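Flagellin hook IN motif family (Aeromonas hydrophila subsp. hydrophila, PDB 6XI1) probably forms part of the extender region of a calcium-dependent RTX adhesin, in which tandem beta-sandwich repeats hold the adhesive end away from the bacterial surface. Local coordinates at residues A[158-161]-A[165-168]. Numbering follows the deposited sequence.
Sequences VTDV and DEAK. With CA (calcium ion), chain Q.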
ATOM      1  N   VAL A 158      37.479   8.051   1.345  1.00 19.73           N
ATOM      2  CA  VAL A 158      37.998   9.369   1.789  1.00 19.02           C
ATOM      3  C   VAL A 158      39.510   9.385   1.557  1.00 20.02           C
ATOM      4  O   VAL A 158      40.166   8.419   1.940  1.00 20.77           O
ATOM      5  CB  VAL A 158      37.604   9.629   3.244  1.00 17.97           C
ATOM      6  CG1 VAL A 158      37.974   8.484   4.183  1.00 20.00           C
ATOM      7  CG2 VAL A 158      38.148  10.949   3.703  1.00 20.04           C
ATOM      8  N   THR A 159      39.990  10.504   1.032  1.00 20.76           N
ATOM      9  CA  THR A 159      41.408  10.897   1.011  1.00 23.11           C
ATOM     10  C   THR A 159      41.541  12.154   1.851  1.00 21.37           C
ATOM     11  O   THR A 159      40.624  12.964   1.859  1.00 22.29           O
ATOM     12  CB  THR A 159      41.882  11.050  -0.442  1.00 23.51           C
ATOM     13  OG1 THR A 159      41.246  12.143  -1.101  1.00 25.14           O
ATOM     14  CG2 THR A 159      41.628   9.794  -1.247  1.00 28.14           C
ATOM     15  N   ASP A 160      42.708  12.340   2.446  1.00 21.07           N
ATOM     16  CA  ASP A 160      43.064  13.548   3.211  1.00 19.63           C
ATOM     17  C   ASP A 160      44.575  13.731   3.119  1.00 20.78           C
ATOM     18  O   ASP A 160      45.308  12.934   3.671  1.00 19.71           O
ATOM     19  CB  ASP A 160      42.593  13.421   4.664  1.00 19.77           C
ATOM     20  CG  ASP A 160      42.561  14.740   5.385  1.00 22.22           C
ATOM     21  OD1 ASP A 160      43.572  15.512   5.279  1.00 19.07           O
ATOM     22  OD2 ASP A 160      41.568  14.957   6.142  1.00 21.11           O
ATOM     23  N   VAL A 161      44.987  14.815   2.498  1.00 21.25           N
ATOM     24  CA  VAL A 161      46.426  15.091   2.241  1.00 24.78           C
ATOM     25  C   VAL A 161      47.133  15.268   3.572  1.00 22.01           C
ATOM     26  O   VAL A 161      48.326  15.070   3.575  1.00 20.42           O
ATOM     27  CB  VAL A 161      46.640  16.281   1.300  1.00 27.59           C
ATOM     28  CG1 VAL A 161      45.946  16.071  -0.039  1.00 31.46           C
ATOM     29  CG2 VAL A 161      46.257  17.582   1.943  1.00 30.32           C
ATOM     30  N   ASP A 165      46.317   9.060   9.071  1.00 22.02           N
ATOM     31  CA  ASP A 165      45.670   9.355  10.380  1.00 26.30           C
ATOM     32  C   ASP A 165      44.293  10.027  10.185  1.00 23.88           C
ATOM     33  O   ASP A 165      43.385   9.725  10.969  1.00 25.59           O
ATOM     34  CB  ASP A 165      46.561  10.204  11.307  1.00 30.97           C
ATOM     35  CG  ASP A 165      47.171  11.494  10.729  1.00 39.34           C
ATOM     36  OD1 ASP A 165      47.076  11.768   9.501  1.00 40.14           O
ATOM     37  OD2 ASP A 165      47.794  12.235  11.523  1.00 49.73           O
ATOM     38  N   GLU A 166      44.135  10.910   9.195  1.00 22.17           N
ATOM     39  CA  GLU A 166      42.871  11.677   8.957  1.00 19.96           C
ATOM     40  C   GLU A 166      42.008  11.037   7.855  1.00 20.90           C
ATOM     41  O   GLU A 166      40.819  11.415   7.718  1.00 19.02           O
ATOM     42  CB  GLU A 166      43.194  13.127   8.592  1.00 19.45           C
ATOM     43  CG  GLU A 166      43.876  13.887   9.715  1.00 20.99           C
ATOM     44  CD  GLU A 166      43.998  15.385   9.522  1.00 19.39           C
ATOM     45  OE1 GLU A 166      43.310  15.938   8.667  1.00 20.93           O
ATOM     46  OE2 GLU A 166      44.806  15.980  10.231  1.00 22.25           O
ATOM     47  N   ALA A 167      42.570  10.173   7.022  1.00 18.30           N
ATOM     48  CA  ALA A 167      41.902   9.646   5.799  1.00 19.50           C
ATOM     49  C   ALA A 167      41.033   8.463   6.228  1.00 20.22           C
ATOM     50  O   ALA A 167      41.283   7.321   5.794  1.00 21.78           O
ATOM     51  CB  ALA A 167      42.904   9.270   4.701  1.00 21.48           C
ATOM     52  N   LYS A 168      40.074   8.723   7.137  1.00 19.12           N
ATOM     53  CA  LYS A 168      39.237   7.677   7.742  1.00 21.36           C
ATOM     54  C   LYS A 168      37.936   8.372   8.152  1.00 17.36           C
ATOM     55  O   LYS A 168      37.981   9.609   8.362  1.00 17.83           O
ATOM     56  CB  LYS A 168      39.795   7.139   9.071  1.00 28.06           C
ATOM     57  CG  LYS A 168      41.153   6.470   9.048  1.00 37.38           C
ATOM     58  CD  LYS A 168      41.382   5.655  10.315  1.00 40.40           C
ATOM     59  CE  LYS A 168      42.301   6.285  11.334  1.00 48.02           C
ATOM     60  NZ  LYS A 168      43.645   5.651  11.321  1.00 50.92           N
TER
HETATM   61 CA    CA Q 515      42.546  17.077   6.890  1.00 18.38          CA
HETATM   62  O   HOH W   1      39.733  13.890   7.834  1.00 15.85           O
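Asp160 and Glu166 meet through a shared calcium ion, and no direct hydrogen bond links their segments. Asp160 grips the metal in bidentate fashion, OD1 and OD2 each 2.5 Å from the calcium, whereas Glu166 uses one oxygen, OE1, at 2.2 Å, its OE2 lying well beyond bonding distance. The two carboxylate planes stand 82° apart, and Asp160 OD2 comes within 3.2 Å of Glu166 OE1. A chi1 of -163° turns the Asp160 side chain away from its own backbone N, beside the carbonyl carbon, and presents both oxygens to the ion. Asn128, Asp129, Asp162 and Asp220 complete the site. A water donates to both Asp160 OD2 and the backbone O of Glu166, adding a second bridge.

Away from the metal the contact is van der Waals, methyl groups resting against the opposite backbone. Ala167, centre of an inverse gamma turn, sets its CB 3.8 Å from the backbone N of Asp160, while Val158 CG1 rests against the Ala167–Lys168 peptide, 3.6 Å from Lys168 N.

Calcium thus ties the chain at Asp160 to Glu166, in the loop leading to strand 172-176. It probably offsets the mutual repulsion of the clustered carboxylates and holds this loop in place, consistent with calcium stiffening the tandem repeats.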